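PDB 6IJ1: prenylcyclase from Actinoplanes teichomyceticus, which probably acts on isoprenoid substrates as a prenyltransferase-like cyclase, although its exact reaction is not established. Local coordinates for residues L100-L104 with G105-E109; V176-G179 with L180-A183. All blocks are in the same frame, centred on the assembly; numbering follows the deposited sequence.

Contact 1: residues L100-L104 with G105-E109; sequences LAELL and GRSGE
Arg106 N donates to Ala101 O over 2.8 Å, with an N-H...O angle of 160°, and Gly105 N reaches Glu102 O at 3.2 Å. The two bonds differ in kind: the first donor is tilted moderately from its carbonyl plane, whereas Gly105 N stands above the plane of the Glu102 carbonyl, not on a lone pair. Ser107 CB lies 3.6 Å from Glu102 CG, and the Ala101 methyl packs against the Ser107 backbone. One water joins the polar ends, 2.7 Å from Glu102 OE2, to which it donates, and 2.5 Å from Ser107 OG; the same carboxylate also accepts from the backbone of Ala168 and Gly169. Arg106 lays its CG 4.2 Å from Leu104 CB, then bends at chi3 (59°) to present NE and NH2 side-on to the carboxylate of Glu109. Arg106 NH2 meets the syn lone pair of Glu109 OE1 at 2.9 Å, nearly in the guanidinium plane, while Arg106 NE meets Glu109 OE2 out of the carboxylate plane; Arg106 NH1 forms a salt bridge to Asp69. Replacing Arg106 with an alanine would probably leave the carboxylates of Glu109 and Asp69 without the cation they share. Trp111 NE1 also donates to Glu109 OE1. Positive phi at Gly105 (75°) and the paired bonds back into the last turn define a Schellman motif ending helix 91-104, followed by a type I beta turn, Arg106 to Glu109.

Contact 2: residues V176-G179 with L180-A183; sequences VVNG and LLRA
Leu180 N to Val176 O and Leu181 N to Val177 O, each 2.9 Å, are alpha-helical bonds, both fairly close to straight. Arg182 N follows to Asn178 O at 3.0 Å, but Ala183 N reaches Gly179 O only weakly, at 3.2 Å and 129°, and bonds three residues back to Leu180 O at 3.0 Å. Asn178 O has a second neighbour, for the Arg182 side chain bends at chi3 (-65°) and folds its guanidinium back along the helix, setting this oxygen over the centre of one flat face, 3.6 Å above the plane. Arg182 NH1 then lies 3.7 Å from Asn178 CB, and Arg182 NH2 passes beside Gly179 CA at 3.6 Å, where no side chain intervenes; Arg182 NH2 itself donates to the backbone oxygen of Asp126. On another side of the helix Val177 and Leu181 run alongside each other from successive turns, with Val177 CG1 3.9 Å from Leu181 CD1. Both touch Leu209 of helix 198-209, as does Leu180, which also packs on Thr161 and Ala162. Helix 173-182 thus rests on helices 158-164 and 198-209, while Trp190 NE1 bonds to Leu180 O.

Overall arrangement
From the N terminus, the chain reaches contact 1 first, where helix 91-104 stops and the loop toward helix 112-121 begins. Contact 2 comes later, in the final turns of helix 173-182. Each pairs consecutive segments, largely through residues three to five apart, so neither closes a long loop, and the two run in series without nesting or crossing. The centres of contact 1 and contact 2 are 24 Å apart and the nearest atoms of the two contacts about 12 Å, with no touch. Contact 1 meets helix 58-71, whereas contact 2 meets helices 158-164 and 198-209. Through Glu102, contact 1 also bonds to Ala168 and Gly169, shortly before helix 173-182, which carries contact 2.

Contact 1: residues L100-L104 with G105-E109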
ATOM      1  N   LEU A 100       4.506   4.008  10.087  1.00 14.04           N
ATOM      2  CA  LEU A 100       4.814   5.407  10.337  1.00 14.15           C
ATOM      3  C   LEU A 100       5.570   5.548  11.660  1.00 14.34           C
ATOM      4  O   LEU A 100       6.569   6.291  11.718  1.00 15.22           O
ATOM      5  CB  LEU A 100       3.518   6.224  10.347  1.00 15.60           C
ATOM      6  CG  LEU A 100       3.714   7.723  10.583  1.00 15.23           C
ATOM      7  CD1 LEU A 100       4.587   8.426   9.544  1.00 16.04           C
ATOM      8  CD2 LEU A 100       2.300   8.310  10.633  1.00 16.64           C
ATOM      9  N   ALA A 101       5.102   4.814  12.681  1.00 14.00           N
ATOM     10  CA  ALA A 101       5.819   4.835  13.959  1.00 15.41           C
ATOM     11  C   ALA A 101       7.244   4.341  13.824  1.00 16.14           C
ATOM     12  O   ALA A 101       8.161   4.949  14.399  1.00 16.63           O
ATOM     13  CB  ALA A 101       5.042   4.003  14.976  1.00 16.29           C
ATOM     14  N   GLU A 102       7.475   3.262  13.072  1.00 14.54           N
ATOM     15  CA  GLU A 102       8.865   2.782  12.893  1.00 12.93           C
ATOM     16  C   GLU A 102       9.672   3.817  12.154  1.00 14.97           C
ATOM     17  O   GLU A 102      10.835   4.063  12.487  1.00 16.96           O
ATOM     18  CB  GLU A 102       8.867   1.424  12.158  1.00 15.12           C
ATOM     19  CG  GLU A 102       8.307   0.328  13.046  1.00 16.48           C
ATOM     20  CD  GLU A 102       8.676  -1.109  12.624  1.00 16.90           C
ATOM     21  OE1 GLU A 102       9.238  -1.280  11.508  1.00 17.63           O
ATOM     22  OE2 GLU A 102       8.391  -2.062  13.390  1.00 15.87           O
ATOM     23  N   LEU A 103       9.096   4.432  11.111  1.00 15.34           N
ATOM     24  CA  LEU A 103       9.873   5.432  10.366  1.00 15.54           C
ATOM     25  C   LEU A 103      10.268   6.607  11.259  1.00 18.62           C
ATOM     26  O   LEU A 103      11.321   7.210  11.040  1.00 21.27           O
ATOM     27  CB  LEU A 103       9.068   5.939   9.154  1.00 18.80           C
ATOM     28  CG  LEU A 103       8.854   4.908   8.058  1.00 16.79           C
ATOM     29  CD1 LEU A 103       7.817   5.443   7.095  1.00 18.93           C
ATOM     30  CD2 LEU A 103      10.137   4.755   7.276  1.00 18.58           C
ATOM     31  N   LEU A 104       9.454   6.915  12.266  1.00 16.71           N
ATOM     32  CA  LEU A 104       9.669   8.044  13.164  1.00 18.31           C
ATOM     33  C   LEU A 104      10.410   7.657  14.443  1.00 18.85           C
ATOM     34  O   LEU A 104      10.649   8.524  15.282  1.00 21.68           O
ATOM     35  CB  LEU A 104       8.318   8.671  13.534  1.00 18.06           C
ATOM     36  CG  LEU A 104       7.715   9.428  12.331  1.00 18.30           C
ATOM     37  CD1 LEU A 104       6.341   9.991  12.681  1.00 18.70           C
ATOM     38  CD2 LEU A 104       8.633  10.596  11.862  1.00 21.06           C
ATOM     39  N   GLY A 105      10.753   6.405  14.634  1.00 15.77           N
ATOM     40  CA  GLY A 105      11.437   5.960  15.850  1.00 16.53           C
ATOM     41  C   GLY A 105      10.552   5.874  17.059  1.00 23.46           C
ATOM     42  O   GLY A 105      11.060   5.900  18.193  1.00 22.26           O
ATOM     43  N   ARG A 106       9.233   5.814  16.863  1.00 18.35           N
ATOM     44  CA  ARG A 106       8.276   5.885  17.958  1.00 18.05           C
ATOM     45  C   ARG A 106       7.608   4.556  18.242  1.00 17.22           C
ATOM     46  O   ARG A 106       6.702   4.474  19.089  1.00 16.79           O
ATOM     47  CB  ARG A 106       7.205   6.931  17.641  1.00 18.31           C
ATOM     48  CG  ARG A 106       7.739   8.335  17.643  1.00 19.82           C
ATOM     49  CD  ARG A 106       6.577   9.319  17.535  1.00 23.12           C
ATOM     50  NE  ARG A 106       5.617   9.171  18.625  1.00 24.71           N
ATOM     51  CZ  ARG A 106       4.514   9.907  18.763  1.00 20.94           C
ATOM     52  NH1 ARG A 106       4.249  10.857  17.862  1.00 24.23           N
ATOM     53  NH2 ARG A 106       3.687   9.690  19.777  1.00 25.73           N
ATOM     54  N   SER A 107       8.035   3.472  17.574  1.00 15.75           N
ATOM     55  CA  SER A 107       7.331   2.202  17.691  1.00 16.02           C
ATOM     56  C   SER A 107       7.613   1.435  18.974  1.00 15.86           C
ATOM     57  O   SER A 107       6.964   0.411  19.185  1.00 15.46           O
ATOM     58  CB  SER A 107       7.634   1.293  16.480  1.00 16.51           C
ATOM     59  OG  SER A 107       8.994   0.878  16.553  1.00 17.46           O
ATOM     60  N   GLY A 108       8.493   1.968  19.858  1.00 16.43           N
ATOM     61  CA  GLY A 108       8.601   1.388  21.191  1.00 16.59           C
ATOM     62  C   GLY A 108       7.572   1.958  22.170  1.00 16.57           C
ATOM     63  O   GLY A 108       7.407   1.379  23.268  1.00 16.67           O
ATOM     64  N   GLU A 109       6.825   2.995  21.783  1.00 16.14           N
ATOM     65  CA  GLU A 109       5.858   3.496  22.780  1.00 17.79           C
ATOM     66  C   GLU A 109       4.806   2.439  23.112  1.00 17.46           C
ATOM     67  O   GLU A 109       4.487   1.568  22.288  1.00 15.64           O
ATOM     68  CB  GLU A 109       5.175   4.726  22.215  1.00 16.11           C
ATOM     69  CG  GLU A 109       6.157   5.849  22.074  1.00 16.28           C
ATOM     70  CD  GLU A 109       5.719   7.128  21.367  1.00 21.43           C
ATOM     71  OE1 GLU A 109       4.488   7.326  21.173  1.00 25.16           O
ATOM     72  OE2 GLU A 109       6.618   7.912  20.987  1.00 22.57           O
TER
HETATM   73  O   HOH W   1       9.209  -1.544  15.881  1.00 19.30           O

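Contact 2: residues V176-G179 with L180-A183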
ATOM      1  N   VAL A 176       5.897 -15.263   9.126  1.00 17.61           N
ATOM      2  CA  VAL A 176       5.229 -14.441   8.111  1.00 17.77           C
ATOM      3  C   VAL A 176       6.120 -14.276   6.885  1.00 18.47           C
ATOM      4  O   VAL A 176       5.649 -14.401   5.741  1.00 17.99           O
ATOM      5  CB  VAL A 176       4.837 -13.090   8.716  1.00 15.24           C
ATOM      6  CG1 VAL A 176       4.273 -12.152   7.614  1.00 16.05           C
ATOM      7  CG2 VAL A 176       3.743 -13.254   9.791  1.00 17.46           C
ATOM      8  N   VAL A 177       7.411 -13.990   7.094  1.00 16.84           N
ATOM      9  CA  VAL A 177       8.321 -13.894   5.951  1.00 15.76           C
ATOM     10  C   VAL A 177       8.345 -15.207   5.165  1.00 17.09           C
ATOM     11  O   VAL A 177       8.358 -15.197   3.924  1.00 17.41           O
ATOM     12  CB  VAL A 177       9.721 -13.507   6.444  1.00 17.50           C
ATOM     13  CG1 VAL A 177      10.773 -13.787   5.331  1.00 19.07           C
ATOM     14  CG2 VAL A 177       9.799 -12.006   6.905  1.00 17.74           C
ATOM     15  N   ASN A 178       8.371 -16.370   5.861  1.00 17.69           N
ATOM     16  CA  ASN A 178       8.374 -17.638   5.135  1.00 21.90           C
ATOM     17  C   ASN A 178       7.126 -17.799   4.293  1.00 17.18           C
ATOM     18  O   ASN A 178       7.213 -18.255   3.147  1.00 19.40           O
ATOM     19  CB  ASN A 178       8.528 -18.835   6.098  1.00 19.41           C
ATOM     20  CG  ASN A 178       9.949 -18.939   6.592  1.00 29.13           C
ATOM     21  OD1 ASN A 178      10.856 -18.438   5.928  1.00 34.11           O
ATOM     22  ND2 ASN A 178      10.153 -19.562   7.741  1.00 34.88           N
ATOM     23  N   GLY A 179       5.974 -17.367   4.827  1.00 17.52           N
ATOM     24  CA  GLY A 179       4.733 -17.475   4.087  1.00 18.04           C
ATOM     25  C   GLY A 179       4.751 -16.544   2.888  1.00 17.87           C
ATOM     26  O   GLY A 179       4.319 -16.928   1.790  1.00 18.30           O
ATOM     27  N   LEU A 180       5.297 -15.350   3.074  1.00 16.53           N
ATOM     28  CA  LEU A 180       5.404 -14.409   1.950  1.00 15.37           C
ATOM     29  C   LEU A 180       6.298 -14.971   0.857  1.00 17.15           C
ATOM     30  O   LEU A 180       5.925 -14.978  -0.333  1.00 16.37           O
ATOM     31  CB  LEU A 180       5.931 -13.078   2.453  1.00 16.27           C
ATOM     32  CG  LEU A 180       6.123 -11.972   1.418  1.00 14.96           C
ATOM     33  CD1 LEU A 180       4.727 -11.632   0.715  1.00 15.74           C
ATOM     34  CD2 LEU A 180       6.674 -10.716   2.041  1.00 15.59           C
ATOM     35  N   LEU A 181       7.463 -15.529   1.236  1.00 16.40           N
ATOM     36  CA  LEU A 181       8.361 -16.104   0.238  1.00 16.40           C
ATOM     37  C   LEU A 181       7.697 -17.244  -0.522  1.00 15.73           C
ATOM     38  O   LEU A 181       7.861 -17.334  -1.744  1.00 18.22           O
ATOM     39  CB  LEU A 181       9.636 -16.620   0.920  1.00 15.85           C
ATOM     40  CG  LEU A 181      10.511 -15.483   1.444  1.00 17.30           C
ATOM     41  CD1 LEU A 181      11.650 -16.122   2.288  1.00 21.26           C
ATOM     42  CD2 LEU A 181      11.178 -14.650   0.327  1.00 18.93           C
ATOM     43  N   ARG A 182       6.894 -18.091   0.170  1.00 15.94           N
ATOM     44  CA  ARG A 182       6.246 -19.194  -0.523  1.00 18.93           C
ATOM     45  C   ARG A 182       5.169 -18.708  -1.504  1.00 17.31           C
ATOM     46  O   ARG A 182       4.824 -19.426  -2.461  1.00 21.56           O
ATOM     47  CB  ARG A 182       5.598 -20.159   0.482  1.00 24.27           C
ATOM     48  CG  ARG A 182       6.632 -21.116   1.109  1.00 30.07           C
ATOM     49  CD  ARG A 182       5.918 -22.221   1.925  1.00 37.81           C
ATOM     50  NE  ARG A 182       5.213 -21.653   3.065  1.00 39.64           N
ATOM     51  CZ  ARG A 182       5.771 -21.438   4.256  1.00 33.48           C
ATOM     52  NH1 ARG A 182       7.036 -21.773   4.477  1.00 37.87           N
ATOM     53  NH2 ARG A 182       5.052 -20.901   5.231  1.00 37.14           N
ATOM     54  N   ALA A 183       4.662 -17.480  -1.330  1.00 16.88           N
ATOM     55  CA  ALA A 183       3.638 -16.968  -2.231  1.00 16.00           C
ATOM     56  C   ALA A 183       4.205 -16.327  -3.509  1.00 15.34           C
ATOM     57  O   ALA A 183       3.420 -15.918  -4.394  1.00 17.03           O
ATOM     58  CB  ALA A 183       2.780 -15.967  -1.462  1.00 16.35           C
TER